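PDB 4UOP: lipoteichoic acid primase from Listeria monocytogenes, which belongs to the sulfatase family of metal-dependent enzymes and carries a bound magnesium ion in its extracellular catalytic domain. Local coordinates for residues B[134-139]-B[168-173]; B[191-196]-B[220-225]; B[342-347]-B[360-365]. All blocks are in the same frame, centred on the assembly; numbering follows the deposited sequence.

Interaction 1: residues B[134-139]-B[168-173]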
ATOM      1  N   ARG B 134       3.162  16.084  12.573  1.00 26.59           N
ATOM      2  CA  ARG B 134       2.421  17.291  12.235  1.00 26.08           C
ATOM      3  C   ARG B 134       1.449  17.703  13.330  1.00 25.69           C
ATOM      4  O   ARG B 134       1.128  16.918  14.231  1.00 25.98           O
ATOM      5  CB  ARG B 134       1.632  17.114  10.934  1.00 26.93           C
ATOM      6  CG  ARG B 134       2.419  16.570   9.749  1.00 26.61           C
ATOM      7  CD  ARG B 134       3.707  17.333   9.472  1.00 27.77           C
ATOM      8  NE  ARG B 134       4.442  16.705   8.367  1.00 28.76           N
ATOM      9  CZ  ARG B 134       4.341  17.020   7.080  1.00 28.45           C
ATOM     10  NH1 ARG B 134       3.549  18.001   6.661  1.00 30.89           N
ATOM     11  NH2 ARG B 134       5.058  16.342   6.192  1.00 28.96           N
ATOM     12  N   VAL B 135       1.000  18.950  13.246  1.00 25.04           N
ATOM     13  CA  VAL B 135      -0.103  19.433  14.055  1.00 25.83           C
ATOM     14  C   VAL B 135      -1.339  19.247  13.187  1.00 25.65           C
ATOM     15  O   VAL B 135      -1.558  19.983  12.216  1.00 25.21           O
ATOM     16  CB  VAL B 135       0.056  20.919  14.435  1.00 27.61           C
ATOM     17  CG1 VAL B 135      -1.096  21.373  15.326  1.00 28.46           C
ATOM     18  CG2 VAL B 135       1.391  21.145  15.134  1.00 28.28           C
ATOM     19  N   ILE B 136      -2.152  18.252  13.534  1.00 23.17           N
ATOM     20  CA  ILE B 136      -3.249  17.850  12.687  1.00 22.63           C
ATOM     21  C   ILE B 136      -4.579  18.333  13.245  1.00 22.30           C
ATOM     22  O   ILE B 136      -4.954  17.944  14.348  1.00 21.82           O
ATOM     23  CB  ILE B 136      -3.285  16.305  12.520  1.00 21.88           C
ATOM     24  CG1 ILE B 136      -1.908  15.780  12.064  1.00 23.08           C
ATOM     25  CG2 ILE B 136      -4.339  15.906  11.507  1.00 21.83           C
ATOM     26  CD1 ILE B 136      -1.779  14.266  12.068  1.00 24.20           C
ATOM     27  N   PRO B 137      -5.307  19.176  12.482  1.00 23.12           N
ATOM     28  CA  PRO B 137      -6.665  19.509  12.871  1.00 22.90           C
ATOM     29  C   PRO B 137      -7.518  18.242  12.942  1.00 22.52           C
ATOM     30  O   PRO B 137      -7.361  17.346  12.113  1.00 21.40           O
ATOM     31  CB  PRO B 137      -7.151  20.437  11.757  1.00 24.05           C
ATOM     32  CG  PRO B 137      -5.904  20.957  11.115  1.00 24.59           C
ATOM     33  CD  PRO B 137      -4.928  19.831  11.218  1.00 24.22           C
ATOM     34  N   SER B 138      -8.408  18.175  13.921  1.00 20.72           N
ATOM     35  CA  SER B 138      -9.044  16.915  14.230  1.00 21.45           C
ATOM     36  C   SER B 138     -10.240  17.066  15.125  1.00 21.20           C
ATOM     37  O   SER B 138     -10.520  18.148  15.664  1.00 21.23           O
ATOM     38  CB  SER B 138      -8.039  15.994  14.909  1.00 20.91           C
ATOM     39  OG  SER B 138      -7.869  16.363  16.259  1.00 22.56           O
ATOM     40  N   MET B 139     -10.948  15.958  15.282  1.00 20.04           N
ATOM     41  CA  MET B 139     -12.087  15.885  16.183  1.00 19.85           C
ATOM     42  C   MET B 139     -11.677  16.085  17.640  1.00 19.79           C
ATOM     43  O   MET B 139     -12.295  16.893  18.332  1.00 19.80           O
ATOM     44  CB  MET B 139     -12.847  14.549  15.987  1.00 20.49           C
ATOM     45  CG  MET B 139     -13.919  14.267  17.020  1.00 21.12           C
ATOM     46  SD  MET B 139     -15.271  13.260  16.396  1.00 21.99           S
ATOM     47  CE  MET B 139     -14.398  11.747  15.975  1.00 22.46           C
ATOM     48  N   PRO B 168      -0.818  12.374  19.981  1.00 24.35           N
ATOM     49  CA  PRO B 168      -0.440  13.783  20.210  1.00 26.18           C
ATOM     50  C   PRO B 168      -0.607  14.673  18.983  1.00 24.62           C
ATOM     51  O   PRO B 168      -1.056  15.810  19.118  1.00 23.19           O
ATOM     52  CB  PRO B 168       1.051  13.698  20.571  1.00 26.69           C
ATOM     53  CG  PRO B 168       1.244  12.333  21.105  1.00 26.68           C
ATOM     54  CD  PRO B 168       0.235  11.449  20.439  1.00 24.84           C
ATOM     55  N   ALA B 169      -0.258  14.161  17.801  1.00 23.58           N
ATOM     56  CA  ALA B 169      -0.423  14.907  16.566  1.00 24.00           C
ATOM     57  C   ALA B 169      -1.859  15.357  16.344  1.00 23.40           C
ATOM     58  O   ALA B 169      -2.088  16.471  15.867  1.00 23.05           O
ATOM     59  CB  ALA B 169       0.064  14.094  15.368  1.00 24.46           C
ATOM     60  N   VAL B 170      -2.832  14.493  16.648  1.00 22.05           N
ATOM     61  CA  VAL B 170      -4.239  14.881  16.490  1.00 21.68           C
ATOM     62  C   VAL B 170      -4.806  15.568  17.720  1.00 22.85           C
ATOM     63  O   VAL B 170      -5.955  15.983  17.713  1.00 24.86           O
ATOM     64  CB  VAL B 170      -5.174  13.712  16.057  1.00 20.86           C
ATOM     65  CG1 VAL B 170      -4.823  13.246  14.660  1.00 21.19           C
ATOM     66  CG2 VAL B 170      -5.144  12.548  17.044  1.00 20.60           C
ATOM     67  N   GLY B 171      -4.012  15.685  18.777  1.00 23.22           N
ATOM     68  CA  GLY B 171      -4.397  16.486  19.926  1.00 23.46           C
ATOM     69  C   GLY B 171      -5.244  15.776  20.966  1.00 22.92           C
ATOM     70  O   GLY B 171      -5.971  16.435  21.692  1.00 23.41           O
ATOM     71  N   PHE B 172      -5.145  14.446  21.062  1.00 20.39           N
ATOM     72  CA  PHE B 172      -5.696  13.754  22.217  1.00 20.40           C
ATOM     73  C   PHE B 172      -4.931  14.230  23.455  1.00 21.57           C
ATOM     74  O   PHE B 172      -3.702  14.317  23.423  1.00 21.26           O
ATOM     75  CB  PHE B 172      -5.597  12.214  22.095  1.00 19.96           C
ATOM     76  CG  PHE B 172      -6.744  11.574  21.343  1.00 19.01           C
ATOM     77  CD1 PHE B 172      -8.003  11.487  21.916  1.00 18.94           C
ATOM     78  CD2 PHE B 172      -6.558  11.030  20.087  1.00 19.30           C
ATOM     79  CE1 PHE B 172      -9.056  10.917  21.240  1.00 18.94           C
ATOM     80  CE2 PHE B 172      -7.608  10.439  19.400  1.00 19.19           C
ATOM     81  CZ  PHE B 172      -8.859  10.381  19.980  1.00 18.94           C
ATOM     82  N   ASP B 173      -5.640  14.511  24.541  1.00 20.84           N
ATOM     83  CA  ASP B 173      -4.979  14.871  25.813  1.00 21.77           C
ATOM     84  C   ASP B 173      -4.158  13.704  26.365  1.00 22.14           C
ATOM     85  O   ASP B 173      -3.058  13.901  26.908  1.00 22.64           O
ATOM     86  CB  ASP B 173      -6.005  15.275  26.871  1.00 22.87           C
ATOM     87  CG  ASP B 173      -6.639  16.617  26.589  1.00 25.00           C
ATOM     88  OD1 ASP B 173      -5.907  17.561  26.243  1.00 27.62           O
ATOM     89  OD2 ASP B 173      -7.869  16.728  26.718  1.00 26.22           O
TER

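Interaction 2: residues B[191-196]-B[220-225]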
ATOM      1  N   PRO B 191      -4.460  -7.551  26.290  1.00 26.27           N
ATOM      2  CA  PRO B 191      -5.600  -7.792  27.150  1.00 24.97           C
ATOM      3  C   PRO B 191      -6.941  -7.755  26.408  1.00 23.84           C
ATOM      4  O   PRO B 191      -7.104  -7.025  25.419  1.00 23.31           O
ATOM      5  CB  PRO B 191      -5.487  -6.692  28.201  1.00 26.26           C
ATOM      6  CG  PRO B 191      -4.019  -6.413  28.286  1.00 27.09           C
ATOM      7  CD  PRO B 191      -3.479  -6.638  26.905  1.00 26.56           C
ATOM      8  N   SER B 192      -7.880  -8.543  26.912  1.00 22.14           N
ATOM      9  CA  SER B 192      -9.157  -8.764  26.266  1.00 21.89           C
ATOM     10  C   SER B 192      -9.981  -7.487  26.205  1.00 20.81           C
ATOM     11  O   SER B 192      -9.705  -6.529  26.935  1.00 20.77           O
ATOM     12  CB  SER B 192      -9.935  -9.821  27.040  1.00 22.57           C
ATOM     13  OG  SER B 192     -10.266  -9.345  28.329  1.00 23.54           O
ATOM     14  N   ASP B 193     -10.996  -7.491  25.340  1.00 20.25           N
ATOM     15  CA  ASP B 193     -11.991  -6.422  25.332  1.00 20.00           C
ATOM     16  C   ASP B 193     -12.635  -6.254  26.717  1.00 20.75           C
ATOM     17  O   ASP B 193     -12.993  -5.146  27.084  1.00 18.85           O
ATOM     18  CB  ASP B 193     -13.095  -6.682  24.304  1.00 19.60           C
ATOM     19  CG  ASP B 193     -12.617  -6.564  22.860  1.00 19.08           C
ATOM     20  OD1 ASP B 193     -11.452  -6.178  22.592  1.00 19.96           O
ATOM     21  OD2 ASP B 193     -13.442  -6.867  21.977  1.00 19.45           O
ATOM     22  N   GLU B 194     -12.818  -7.345  27.473  1.00 20.71           N
ATOM     23  CA  GLU B 194     -13.346  -7.216  28.831  1.00 22.11           C
ATOM     24  C   GLU B 194     -12.459  -6.308  29.686  1.00 21.35           C
ATOM     25  O   GLU B 194     -12.956  -5.475  30.415  1.00 20.47           O
ATOM     26  CB  GLU B 194     -13.508  -8.574  29.528  1.00 24.56           C
ATOM     27  CG  GLU B 194     -14.177  -8.471  30.893  1.00 27.75           C
ATOM     28  CD  GLU B 194     -14.654  -9.813  31.444  1.00 31.92           C
ATOM     29  OE1 GLU B 194     -14.192 -10.870  30.967  1.00 32.18           O
ATOM     30  OE2 GLU B 194     -15.508  -9.807  32.363  1.00 36.22           O
ATOM     31  N   VAL B 195     -11.147  -6.468  29.579  1.00 20.51           N
ATOM     32  CA  VAL B 195     -10.203  -5.640  30.342  1.00 20.23           C
ATOM     33  C   VAL B 195     -10.240  -4.187  29.818  1.00 19.26           C
ATOM     34  O   VAL B 195     -10.184  -3.236  30.605  1.00 19.76           O
ATOM     35  CB  VAL B 195      -8.775  -6.217  30.268  1.00 20.78           C
ATOM     36  CG1 VAL B 195      -7.764  -5.275  30.889  1.00 20.11           C
ATOM     37  CG2 VAL B 195      -8.713  -7.588  30.958  1.00 21.58           C
ATOM     38  N   LEU B 196     -10.352  -4.029  28.498  1.00 18.86           N
ATOM     39  CA  LEU B 196     -10.468  -2.698  27.883  1.00 18.77           C
ATOM     40  C   LEU B 196     -11.603  -1.930  28.530  1.00 18.45           C
ATOM     41  O   LEU B 196     -11.401  -0.823  29.068  1.00 18.61           O
ATOM     42  CB  LEU B 196     -10.698  -2.815  26.366  1.00 18.38           C
ATOM     43  CG  LEU B 196     -11.096  -1.534  25.624  1.00 18.52           C
ATOM     44  CD1 LEU B 196      -9.930  -0.560  25.613  1.00 19.18           C
ATOM     45  CD2 LEU B 196     -11.548  -1.870  24.222  1.00 19.20           C
ATOM     46  N   SER B 220     -11.260  -1.686  20.073  1.00 17.11           N
ATOM     47  CA  SER B 220     -11.329  -3.088  20.474  1.00 18.38           C
ATOM     48  C   SER B 220     -10.279  -3.924  19.775  1.00 19.53           C
ATOM     49  O   SER B 220      -9.681  -3.446  18.856  1.00 19.26           O
ATOM     50  CB  SER B 220     -12.711  -3.660  20.237  1.00 18.66           C
ATOM     51  OG  SER B 220     -12.849  -4.065  18.949  1.00 19.15           O
ATOM     52  N   VAL B 221     -10.005  -5.133  20.264  1.00 19.25           N
ATOM     53  CA  VAL B 221      -8.981  -5.929  19.647  1.00 21.32           C
ATOM     54  C   VAL B 221      -9.205  -7.431  19.643  1.00 20.30           C
ATOM     55  O   VAL B 221      -8.577  -8.089  18.935  1.00 19.18           O
ATOM     56  CB  VAL B 221      -7.587  -5.580  20.188  1.00 23.51           C
ATOM     57  CG1 VAL B 221      -7.343  -6.288  21.475  1.00 26.31           C
ATOM     58  CG2 VAL B 221      -6.500  -5.914  19.204  1.00 25.21           C
ATOM     59  N   SER B 222     -10.101  -7.906  20.473  1.00 19.73           N
ATOM     60  CA  SER B 222     -10.251  -9.345  20.662  1.00 20.25           C
ATOM     61  C   SER B 222     -10.716 -10.077  19.398  1.00 21.23           C
ATOM     62  O   SER B 222     -10.503 -11.248  19.254  1.00 20.86           O
ATOM     63  CB  SER B 222     -11.147  -9.672  21.848  1.00 19.63           C
ATOM     64  OG  SER B 222     -10.543  -9.301  23.032  1.00 20.80           O
ATOM     65  N   SER B 223     -11.424  -9.367  18.546  1.00 19.56           N
ATOM     66  CA  SER B 223     -11.871  -9.938  17.286  1.00 19.26           C
ATOM     67  C   SER B 223     -10.898  -9.681  16.111  1.00 19.01           C
ATOM     68  O   SER B 223     -11.285  -9.789  14.933  1.00 19.75           O
ATOM     69  CB  SER B 223     -13.303  -9.488  16.973  1.00 19.31           C
ATOM     70  OG  SER B 223     -13.431  -8.069  17.091  1.00 19.60           O
ATOM     71  N   HIS B 224      -9.634  -9.388  16.417  1.00 18.86           N
ATOM     72  CA  HIS B 224      -8.576  -9.323  15.394  1.00 19.72           C
ATOM     73  C   HIS B 224      -8.247 -10.758  14.965  1.00 21.35           C
ATOM     74  O   HIS B 224      -8.315 -11.685  15.790  1.00 20.66           O
ATOM     75  CB  HIS B 224      -7.306  -8.680  15.963  1.00 19.97           C
ATOM     76  CG  HIS B 224      -6.383  -8.106  14.928  1.00 21.62           C
ATOM     77  ND1 HIS B 224      -5.536  -8.877  14.160  1.00 22.81           N
ATOM     78  CD2 HIS B 224      -6.182  -6.826  14.535  1.00 23.45           C
ATOM     79  CE1 HIS B 224      -4.838  -8.093  13.352  1.00 22.80           C
ATOM     80  NE2 HIS B 224      -5.212  -6.842  13.560  1.00 23.75           N
ATOM     81  N   MET B 225      -7.864 -10.926  13.705  1.00 21.47           N
ATOM     82  CA  MET B 225      -7.395 -12.222  13.185  1.00 24.08           C
ATOM     83  C   MET B 225      -6.123 -12.598  13.952  1.00 24.62           C
ATOM     84  O   MET B 225      -5.351 -11.709  14.325  1.00 23.65           O
ATOM     85  CB  MET B 225      -7.134 -12.082  11.685  1.00 26.05           C
ATOM     86  CG  MET B 225      -6.938 -13.366  10.889  1.00 28.86           C
ATOM     87  SD  MET B 225      -6.389 -13.087   9.184  1.00 33.53           S
ATOM     88  CE  MET B 225      -7.886 -12.612   8.353  1.00 34.60           C
TER
HETATM   89  O   HOH W   1      -7.771  -9.033  23.145  1.00 27.10           O
HETATM   90  O   HOH W   2     -12.781  -6.741  19.287  1.00 19.32           O

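Interaction 3: residues B[342-347]-B[360-365]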
ATOM      1  N   MET B 342     -16.859  12.543  11.909  1.00 19.10           N
ATOM      2  CA  MET B 342     -16.595  13.829  12.596  1.00 19.71           C
ATOM      3  C   MET B 342     -17.659  14.900  12.294  1.00 19.25           C
ATOM      4  O   MET B 342     -18.273  15.421  13.222  1.00 17.91           O
ATOM      5  CB  MET B 342     -15.202  14.365  12.282  1.00 20.10           C
ATOM      6  CG  MET B 342     -14.966  15.732  12.894  1.00 23.11           C
ATOM      7  SD  MET B 342     -13.327  16.389  12.622  1.00 27.04           S
ATOM      8  CE  MET B 342     -13.541  17.994  13.398  1.00 27.49           C
ATOM      9  N   PRO B 343     -17.892  15.218  11.005  1.00 19.67           N
ATOM     10  CA  PRO B 343     -18.919  16.244  10.754  1.00 20.35           C
ATOM     11  C   PRO B 343     -20.315  15.862  11.273  1.00 20.09           C
ATOM     12  O   PRO B 343     -21.055  16.733  11.729  1.00 19.90           O
ATOM     13  CB  PRO B 343     -18.899  16.414   9.228  1.00 20.60           C
ATOM     14  CG  PRO B 343     -18.193  15.196   8.705  1.00 20.56           C
ATOM     15  CD  PRO B 343     -17.223  14.798   9.762  1.00 20.07           C
ATOM     16  N   THR B 344     -20.644  14.565  11.266  1.00 18.30           N
ATOM     17  CA  THR B 344     -21.929  14.107  11.757  1.00 18.91           C
ATOM     18  C   THR B 344     -22.027  14.355  13.276  1.00 19.42           C
ATOM     19  O   THR B 344     -23.034  14.862  13.785  1.00 18.77           O
ATOM     20  CB  THR B 344     -22.137  12.609  11.413  1.00 19.07           C
ATOM     21  OG1 THR B 344     -22.083  12.425   9.991  1.00 18.26           O
ATOM     22  CG2 THR B 344     -23.480  12.075  11.918  1.00 20.14           C
ATOM     23  N   VAL B 345     -20.971  13.988  14.001  1.00 17.73           N
ATOM     24  CA  VAL B 345     -20.959  14.128  15.436  1.00 18.62           C
ATOM     25  C   VAL B 345     -20.884  15.598  15.884  1.00 18.45           C
ATOM     26  O   VAL B 345     -21.569  15.988  16.824  1.00 18.67           O
ATOM     27  CB  VAL B 345     -19.810  13.302  16.053  1.00 18.61           C
ATOM     28  CG1 VAL B 345     -19.640  13.628  17.539  1.00 19.82           C
ATOM     29  CG2 VAL B 345     -20.112  11.827  15.865  1.00 19.32           C
ATOM     30  N   MET B 346     -20.076  16.399  15.206  1.00 19.25           N
ATOM     31  CA  MET B 346     -19.944  17.804  15.573  1.00 21.01           C
ATOM     32  C   MET B 346     -21.306  18.501  15.465  1.00 20.88           C
ATOM     33  O   MET B 346     -21.644  19.333  16.316  1.00 20.72           O
ATOM     34  CB  MET B 346     -18.909  18.521  14.706  1.00 21.88           C
ATOM     35  CG  MET B 346     -17.472  18.030  14.853  1.00 23.22           C
ATOM     36  SD  MET B 346     -16.809  18.022  16.547  1.00 26.11           S
ATOM     37  CE  MET B 346     -17.284  16.380  17.100  1.00 25.54           C
ATOM     38  N   ASN B 347     -22.092  18.156  14.448  1.00 19.40           N
ATOM     39  CA  ASN B 347     -23.440  18.713  14.340  1.00 20.32           C
ATOM     40  C   ASN B 347     -24.318  18.357  15.550  1.00 20.30           C
ATOM     41  O   ASN B 347     -24.982  19.221  16.139  1.00 19.99           O
ATOM     42  CB  ASN B 347     -24.097  18.286  13.023  1.00 20.84           C
ATOM     43  CG  ASN B 347     -25.535  18.764  12.909  1.00 20.85           C
ATOM     44  OD1 ASN B 347     -25.788  19.966  12.745  1.00 23.37           O
ATOM     45  ND2 ASN B 347     -26.475  17.852  13.015  1.00 19.99           N
ATOM     46  N   GLY B 360     -15.219  14.703   4.837  1.00 22.43           N
ATOM     47  CA  GLY B 360     -16.484  14.036   5.129  1.00 21.69           C
ATOM     48  C   GLY B 360     -17.641  14.998   5.137  1.00 22.09           C
ATOM     49  O   GLY B 360     -17.444  16.224   5.072  1.00 22.46           O
ATOM     50  N   THR B 361     -18.839  14.437   5.243  1.00 19.94           N
ATOM     51  CA  THR B 361     -20.099  15.152   5.212  1.00 21.39           C
ATOM     52  C   THR B 361     -20.979  14.721   6.394  1.00 21.05           C
ATOM     53  O   THR B 361     -20.961  13.562   6.808  1.00 21.30           O
ATOM     54  CB  THR B 361     -20.831  14.841   3.886  1.00 23.13           C
ATOM     55  OG1 THR B 361     -19.973  15.174   2.786  1.00 22.83           O
ATOM     56  CG2 THR B 361     -22.128  15.602   3.760  1.00 25.95           C
ATOM     57  N   ASP B 362     -21.755  15.655   6.917  1.00 19.55           N
ATOM     58  CA  ASP B 362     -22.753  15.379   7.937  1.00 20.57           C
ATOM     59  C   ASP B 362     -23.837  14.496   7.319  1.00 21.13           C
ATOM     60  O   ASP B 362     -24.674  14.945   6.543  1.00 20.60           O
ATOM     61  CB  ASP B 362     -23.317  16.691   8.477  1.00 20.93           C
ATOM     62  CG  ASP B 362     -24.456  16.505   9.459  1.00 21.48           C
ATOM     63  OD1 ASP B 362     -24.822  15.359   9.808  1.00 20.71           O
ATOM     64  OD2 ASP B 362     -24.998  17.541   9.900  1.00 21.08           O
ATOM     65  N   ILE B 363     -23.844  13.216   7.683  1.00 21.04           N
ATOM     66  CA  ILE B 363     -24.736  12.297   7.001  1.00 21.22           C
ATOM     67  C   ILE B 363     -26.206  12.453   7.405  1.00 20.11           C
ATOM     68  O   ILE B 363     -27.079  11.961   6.705  1.00 20.70           O
ATOM     69  CB  ILE B 363     -24.295  10.830   7.153  1.00 23.05           C
ATOM     70  CG1 ILE B 363     -24.460  10.333   8.571  1.00 24.50           C
ATOM     71  CG2 ILE B 363     -22.852  10.656   6.669  1.00 24.19           C
ATOM     72  CD1 ILE B 363     -24.362   8.814   8.653  1.00 26.20           C
ATOM     73  N   LEU B 364     -26.484  13.127   8.513  1.00 19.90           N
ATOM     74  CA  LEU B 364     -27.876  13.335   8.917  1.00 20.93           C
ATOM     75  C   LEU B 364     -28.495  14.575   8.265  1.00 20.87           C
ATOM     76  O   LEU B 364     -29.678  14.855   8.471  1.00 22.00           O
ATOM     77  CB  LEU B 364     -27.994  13.421  10.436  1.00 20.66           C
ATOM     78  CG  LEU B 364     -27.486  12.197  11.214  1.00 21.31           C
ATOM     79  CD1 LEU B 364     -27.658  12.423  12.699  1.00 21.25           C
ATOM     80  CD2 LEU B 364     -28.197  10.944  10.766  1.00 22.99           C
ATOM     81  N   ASN B 365     -27.710  15.310   7.493  1.00 21.44           N
ATOM     82  CA  ASN B 365     -28.204  16.517   6.824  1.00 22.21           C
ATOM     83  C   ASN B 365     -27.916  16.567   5.334  1.00 22.63           C
ATOM     84  O   ASN B 365     -27.881  17.632   4.725  1.00 22.84           O
ATOM     85  CB  ASN B 365     -27.666  17.744   7.534  1.00 22.51           C
ATOM     86  CG  ASN B 365     -28.456  18.052   8.766  1.00 23.26           C
ATOM     87  OD1 ASN B 365     -29.621  18.436   8.678  1.00 22.44           O
ATOM     88  ND2 ASN B 365     -27.864  17.815   9.931  1.00 23.07           N
TER
HETATM   89  O   HOH W   3     -25.523  15.283  12.570  1.00 21.87           O

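Interaction 1: residues B[134-139]-B[168-173]
Ile136 lies against Ala169 and Val170 and shows how one loop residue can close the end of a helix with both its backbone and its side chain. Its N-H donates to Ala169 O over 2.9 Å, the donor standing 30° off the carbonyl plane. From there the side chain runs along the same surface: CB sits 4.0 Å from Val170 CG1, CG1 passes over Ala169 O, and CD1 ends 3.8 Å from Ala169 CB, while the branch CG2 only grazes Val170 CG1. With Ile136 CG1 beside its own backbone N (Ile136 chi1 -52°), the chain is led toward Ala169; Trp113 and Thr117 of helix 107-117 pack against it too. The helix it meets, 163-169, finishes in a Schellman motif, in which Gly171 takes a positive phi and its N bonds back to Pro168 O. Ser138 is the N-cap of helix 139-144: its OG accepts from Arg141 N and also approaches Val170 O, at a modelled separation so short that its exact length is doubtful. Arg141 NE bonds to Ile136 O in turn. Beside the isoleucine, Ala169 CB presses to 3.2 Å from Arg134 O, a buried carbonyl oxygen with no hydrogen-bond partner in the model.

Interaction 2: residues B[191-196]-B[220-225]
Ser220 opens the second segment with its CA 3.9 Å from Leu196 CD2 and its CB against both carboxylate oxygens of Asp193, a residue in the first turn of helix 193-209. Its hydroxyl bonds to Glu66 N and to a water, which donates to Asp193 OD2, so the serine is tied to the helix start and to the neighbouring loop at once. Val221 follows with a nearly linear bond: its N-H meets the syn lone pair of Asp193 OD1 at 2.9 Å and 179°. Ser222 N reaches the same oxygen at 3.0 Å, from above the carboxylate plane, 41° out of it. Two consecutive amides therefore converge on one acceptor, which fixes the rotation of the carboxylate and probably stabilises its negative charge. The exchange is reciprocal, since Ser222 OG accepts from Asp193 N at 3.0 Å; a chi1 of -68°, which sets OG beside its own backbone N, brings it to that amide. A second water joins Ser222 OG, 2.8 Å away, to Pro191 O. Ser223 OG accepts a hydrogen bond from the first water and bonds to Glu66 O. At His224 the type I turn begun at Val221 closes, with His224 N donating to Val221 O, and the ring, whose ND1 donates to Met225 O lying in the ring plane, leans on Glu66. Met225 continues outward to pack on Lys243 of the second subunit. Because Glu66 is a ligand of the magnesium ion, Ser220 and Ser223, which bond to its backbone, probably act as a second shell around the metal site, and the turn occupies the C-terminal end of parallel strand 214-219, the edge where alpha/beta enzymes of the sulfatase family gather their active-site loops.

Interaction 3: residues B[342-347]-B[360-365]
Asn347 and Asn365 bring two amide nitrogens, both donors, to within 3.4 Å of each other (ND2 to ND2) with no bond between them, beside the buried carboxylate of Asp362. That acid forms an Asx turn, its OD1 accepting from Leu364 N; Asn365 ND2 is brought close by a separate bond to Asp362 OD2, at 2.9 Å, and both donors arrive from above the carboxylate plane. The acid thus shapes its own loop, and the loop is laid on helix 341-348. Asn347 brings its CG to 3.3 Å from Asp362 OD2, but its amide and the carboxylate are clearly turned against each other, and its ND2 is badly angled for a bond to that oxygen. Instead this nitrogen is engaged by Asp50 O and a bridging water. The two asparagine amides, meanwhile, stand almost perpendicular, 83° apart, and Asn365 OD1 accepts from Asp50 N.

One turn earlier on the helix, Thr344 makes the direct bond of the contact. Its OG1 accepts from Ile363 N at 3.0 Å, almost in line (174°), and also bonds to Asp340 O. With OG1 placed beside the backbone N (chi1 -60°), CG2 lies 3.9 Å from Ile363 CG1 and touches Leu364 CG, the threonine and leucine side chains crossing at about a right angle. Pro343 completes the surface with its ring, whose CG rests 3.6 Å from Thr361 N, against the backbone of Gly360 and Thr361. Between helix and loop sits the bridging water, which donates to Thr344 O at 2.8 Å and to Asp362 OD1 at 2.9 Å while accepting from Asn347 ND2.

In the fold
The three contacts follow one another along the chain, each closing before the next opens. Interactions 1 and 3, with centres 19 Å apart, meet where helix 139-144 packs on helix 341-348: Met139 N lies 3.6 Å from Met342 SD. Interaction 2 stands apart, its centre 25 Å from that of interaction 1 and 28 Å from that of interaction 3, on the other side of the chain's centre from the latter. The central mixed sheet spans the gap: Phe172, in segment 168-173, packs on strand 214-219, which leads directly into segment 220-225. All three contacts join a loop to a helix end or helix face, in separate parts of the fold, and in interaction 2 the side chain of Val221 comes within about 8 Å of the magnesium ion.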